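Local coordinates for protein vaginolysin (Gardnerella vaginalis, PDB 5IMY) that probably acts as a secreted cholesterol-dependent cytolysin, a toxin that binds membrane cholesterol and lyses host cells by forming pores, at residues Gln33-Lys36 and Thr37-Leu40; Gly246-Asn249 and Lys250-Pro253. All coordinates share one frame; numbering follows the deposited sequence.

Contact 1: Gln33-Lys36 and Thr37-Leu40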
loop_
_atom_site.group_PDB
_atom_site.type_symbol
_atom_site.label_atom_id
_atom_site.label_comp_id
_atom_site.label_asym_id
_atom_site.label_seq_id
_atom_site.Cartn_x
_atom_site.Cartn_y
_atom_site.Cartn_z
ATOM N N GLN A 33 -16.483 -15.724 43.787
ATOM C CA GLN A 33 -16.964 -14.919 42.669
ATOM C C GLN A 33 -15.791 -14.163 42.061
ATOM O O GLN A 33 -15.308 -13.186 42.643
ATOM C CB GLN A 33 -18.048 -13.947 43.125
ATOM C CG GLN A 33 -19.457 -14.495 43.032
ATOM C CD GLN A 33 -20.474 -13.569 43.666
ATOM O OE1 GLN A 33 -20.361 -13.215 44.840
ATOM N NE2 GLN A 33 -21.469 -13.163 42.888
ATOM N N TYR A 34 -15.346 -14.601 40.885
ATOM C CA TYR A 34 -14.307 -13.899 40.150
ATOM C C TYR A 34 -14.596 -13.994 38.660
ATOM O O TYR A 34 -15.369 -14.839 38.203
ATOM C CB TYR A 34 -12.912 -14.464 40.455
ATOM C CG TYR A 34 -12.817 -15.966 40.329
ATOM C CD1 TYR A 34 -12.387 -16.559 39.148
ATOM C CD2 TYR A 34 -13.156 -16.790 41.393
ATOM C CE1 TYR A 34 -12.299 -17.934 39.031
ATOM C CE2 TYR A 34 -13.070 -18.164 41.288
ATOM C CZ TYR A 34 -12.640 -18.732 40.104
ATOM O OH TYR A 34 -12.553 -20.103 39.995
ATOM N N ASP A 35 -13.976 -13.088 37.910
ATOM C CA ASP A 35 -14.047 -13.088 36.451
ATOM C C ASP A 35 -12.849 -13.884 35.950
ATOM O O ASP A 35 -11.722 -13.382 35.934
ATOM C CB ASP A 35 -14.052 -11.657 35.923
ATOM C CG ASP A 35 -13.677 -11.567 34.453
ATOM O OD1 ASP A 35 -13.211 -10.490 34.027
ATOM O OD2 ASP A 35 -13.847 -12.566 33.722
ATOM N N LYS A 36 -13.085 -15.137 35.545
ATOM C CA LYS A 36 -11.958 -16.029 35.292
ATOM C C LYS A 36 -11.050 -15.536 34.172
ATOM O O LYS A 36 -9.983 -16.128 33.970
ATOM C CB LYS A 36 -12.397 -17.455 34.933
ATOM C CG LYS A 36 -13.883 -17.793 35.063
ATOM C CD LYS A 36 -14.160 -19.223 34.593
ATOM C CE LYS A 36 -13.610 -19.471 33.191
ATOM N NZ LYS A 36 -13.821 -18.320 32.262
ATOM N N THR A 37 -11.431 -14.496 33.428
ATOM C CA THR A 37 -10.540 -13.965 32.399
ATOM C C THR A 37 -9.605 -12.902 32.970
ATOM O O THR A 37 -8.385 -13.083 32.982
ATOM C CB THR A 37 -11.339 -13.388 31.225
ATOM O OG1 THR A 37 -12.276 -14.360 30.749
ATOM C CG2 THR A 37 -10.387 -13.012 30.093
ATOM N N ASN A 38 -10.163 -11.785 33.442
ATOM C CA ASN A 38 -9.323 -10.700 33.935
ATOM C C ASN A 38 -8.532 -11.087 35.177
ATOM O O ASN A 38 -7.603 -10.359 35.546
ATOM C CB ASN A 38 -10.171 -9.461 34.229
ATOM C CG ASN A 38 -10.486 -8.664 32.977
ATOM O OD1 ASN A 38 -9.727 -7.775 32.589
ATOM N ND2 ASN A 38 -11.605 -8.981 32.337
ATOM N N ILE A 39 -8.867 -12.205 35.825
ATOM C CA ILE A 39 -8.133 -12.600 37.021
ATOM C C ILE A 39 -6.716 -13.031 36.665
ATOM O O ILE A 39 -5.798 -12.899 37.482
ATOM C CB ILE A 39 -8.894 -13.711 37.772
ATOM C CG1 ILE A 39 -8.335 -13.888 39.186
ATOM C CG2 ILE A 39 -8.817 -15.038 37.020
ATOM C CD1 ILE A 39 -8.611 -12.716 40.109
ATOM N N LEU A 40 -6.512 -13.551 35.453
ATOM C CA LEU A 40 -5.210 -14.035 35.011
ATOM C C LEU A 40 -4.732 -13.304 33.760
ATOM O O LEU A 40 -3.945 -13.845 32.980
ATOM C CB LEU A 40 -5.258 -15.543 34.761
ATOM C CG LEU A 40 -5.261 -16.443 36.000
ATOM C CD1 LEU A 40 -5.560 -17.881 35.609
ATOM C CD2 LEU A 40 -3.933 -16.355 36.736
#
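Asp-35 OD1 is gripped twice by Asn-38, while OD2 of the same carboxylate takes the N-H of Thr-37. OD1 accepts a hydrogen bond from Asn-38 ND2 at 2.8 Å, and the approach is close to the line of the CG-OD1 bond. The amide and carboxylate planes are turned 56° apart, so the contact is not a flat-on-flat pairing. A second, weak bond reaches the same OD1 from Asn-38 N, at 3.4 Å. The bond from Thr-37 N to Asp-35 OD2 measures 3.1 Å. This N-H comes from above the carboxylate plane, 63° out of it, yet the bond itself is fairly straight. A side-chain oxygen bonded to the backbone N-H two residues on defines an Asx turn. The first torsion of Asp-35 (chi1 161°) carries CG away from the backbone N and over beside its carbonyl carbon, which brings both oxygens to the turning chain.

The main chain adds a bond of its own: Ile-39 N donates to Asp-35 O at 3.1 Å. Ile-39 CG2 lies 3.4 Å from Lys-36 O. The same methyl packs more loosely against the Tyr-34 ring, with Ile-39 CG2 4.4 Å from Tyr-34 CD1. The Tyr-34 ring also meets that of Phe-354, and Leu-40 reaches Leu-101 and Met-102 of helix 99-102, so the turn rests on the body of the protein just before strand 41-43. Two sound N-H bonds and a weak third around one carboxylate would be expected to stabilise its charged form and to restrict its rotation.

Contact 2: Gly246-Asn249 and Lys250-Pro253; sequences GVDN and KRPP
A type I beta turn from Asp-248 to Arg-251 redirects the chain between helix 240-243 and strand 253-261; the end-to-end directions of 246-249 and 250-253 differ by 101°. Its closing bond runs from Arg-251 N to Asp-248 O at 2.8 Å, although the position of that carbonyl oxygen is less certain because it is crowded in the model. The reciprocal bond, from Asp-248 N to Arg-251 O, is weak at 3.5 Å.

The side chains of the two end residues lie alongside each other and point the same way. Asp-248 OD1 meets the edge of the Arg-251 guanidinium, near its plane, in a long salt bridge of 3.7 Å to NE; the carboxylate and guanidinium planes differ by 35°. A bend of the arginine chain at chi3 folds its head back over the preceding segment, where Arg-251 NH2 comes within 3.7 Å of Gly-246 CA.

Gly-246 is the C-prime residue of a Schellman motif that ends the helix, with the positive phi (86°) characteristic of this position. The chain therefore leaves the helix and enters the turn within a few residues.

On the apolar flank Val-247 and Pro-253 cross at about a right angle, with Val-247 CG1 touching Pro-253 CD at 3.8 Å. Val-247 O is hydrogen-bonded to Tyr-28 OH. Beyond the turn, backbone hydrogen bonds join Pro-252 to Ala-97 and Pro-253 to Val-355, where strand 253-261 begins within its antiparallel sheet.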
loop_
_atom_site.group_PDB
_atom_site.type_symbol
_atom_site.label_atom_id
_atom_site.label_comp_id
_atom_site.label_asym_id
_atom_site.label_seq_id
_atom_site.Cartn_x
_atom_site.Cartn_y
_atom_site.Cartn_z
ATOM N N GLY A 246 -4.967 -15.869 52.039
ATOM C CA GLY A 246 -5.249 -15.129 50.827
ATOM C C GLY A 246 -5.875 -15.930 49.713
ATOM O O GLY A 246 -5.662 -15.608 48.539
ATOM N N VAL A 247 -6.638 -16.969 50.037
ATOM C CA VAL A 247 -7.377 -17.743 49.042
ATOM C C VAL A 247 -8.821 -17.260 49.097
ATOM O O VAL A 247 -9.619 -17.731 49.911
ATOM C CB VAL A 247 -7.266 -19.250 49.287
ATOM C CG1 VAL A 247 -7.947 -20.015 48.160
ATOM C CG2 VAL A 247 -5.808 -19.665 49.407
ATOM N N ASP A 248 -9.150 -16.309 48.226
ATOM C CA ASP A 248 -10.479 -15.728 48.162
ATOM C C ASP A 248 -10.751 -15.359 46.709
ATOM O O ASP A 248 -9.931 -15.614 45.820
ATOM C CB ASP A 248 -10.592 -14.516 49.095
ATOM C CG ASP A 248 -9.459 -13.526 48.906
ATOM O OD1 ASP A 248 -8.438 -13.898 48.292
ATOM O OD2 ASP A 248 -9.586 -12.377 49.379
ATOM N N ASN A 249 -11.913 -14.749 46.464
ATOM C CA ASN A 249 -12.273 -14.413 45.092
ATOM C C ASN A 249 -11.323 -13.402 44.465
ATOM O O ASN A 249 -11.373 -13.212 43.245
ATOM C CB ASN A 249 -13.711 -13.884 45.003
ATOM C CG ASN A 249 -14.188 -13.217 46.276
ATOM O OD1 ASN A 249 -13.425 -12.541 46.965
ATOM N ND2 ASN A 249 -15.464 -13.412 46.596
ATOM N N LYS A 250 -10.462 -12.756 45.251
ATOM C CA LYS A 250 -9.414 -11.921 44.675
ATOM C C LYS A 250 -8.238 -12.752 44.178
ATOM O O LYS A 250 -7.525 -12.327 43.262
ATOM C CB LYS A 250 -8.924 -10.901 45.703
ATOM C CG LYS A 250 -9.708 -9.596 45.711
ATOM C CD LYS A 250 -8.846 -8.441 46.200
ATOM C CE LYS A 250 -7.807 -8.031 45.159
ATOM N NZ LYS A 250 -6.631 -7.360 45.775
ATOM N N ARG A 251 -8.016 -13.922 44.772
ATOM C CA ARG A 251 -6.937 -14.825 44.371
ATOM C C ARG A 251 -7.453 -16.248 44.499
ATOM O O ARG A 251 -7.135 -16.960 45.459
ATOM C CB ARG A 251 -5.687 -14.607 45.226
ATOM C CG ARG A 251 -5.014 -13.264 44.986
ATOM C CD ARG A 251 -4.205 -12.812 46.181
ATOM N NE ARG A 251 -5.046 -12.631 47.362
ATOM C CZ ARG A 251 -4.765 -11.816 48.374
ATOM N NH1 ARG A 251 -3.661 -11.080 48.361
ATOM N NH2 ARG A 251 -5.600 -11.729 49.401
ATOM N N PRO A 252 -8.268 -16.695 43.549
ATOM C CA PRO A 252 -8.914 -18.005 43.682
ATOM C C PRO A 252 -7.902 -19.131 43.582
ATOM O O PRO A 252 -6.763 -18.918 43.142
ATOM C CB PRO A 252 -9.902 -18.040 42.505
ATOM C CG PRO A 252 -9.995 -16.632 42.016
ATOM C CD PRO A 252 -8.681 -16.006 42.316
ATOM N N PRO A 253 -8.280 -20.342 43.983
ATOM C CA PRO A 253 -7.367 -21.483 43.887
ATOM C C PRO A 253 -7.447 -22.213 42.555
ATOM O O PRO A 253 -8.502 -22.329 41.929
ATOM C CB PRO A 253 -7.843 -22.391 45.030
ATOM C CG PRO A 253 -9.294 -22.098 45.149
ATOM C CD PRO A 253 -9.476 -20.654 44.784
#

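How the contacts relate
Far apart in sequence, the two turns are neighbours in space: the centres of contacts 1 and 2 are about 10 Å apart, and their atoms touch directly. The Tyr-34 ring lies against Pro-252, just after the second turn, with Tyr-34 CD2 3.2 Å from Pro-252 CG, while Tyr-34 CB is 3.4 Å from Asn-249 O. From the other half of contact 1, Ile-39 CD1 reaches Lys-250 O at 3.4 Å. Residues 33-40 thus meet residues 249-252 through carbon atoms set against a proline ring and backbone carbonyl oxygens. The bonds of the Asp-35 carboxylate and the Asp-248 to Arg-251 pair described here each lie within their own contact. Each loop leads into a strand, 41-43 and 253-261 respectively, belonging to different sheets.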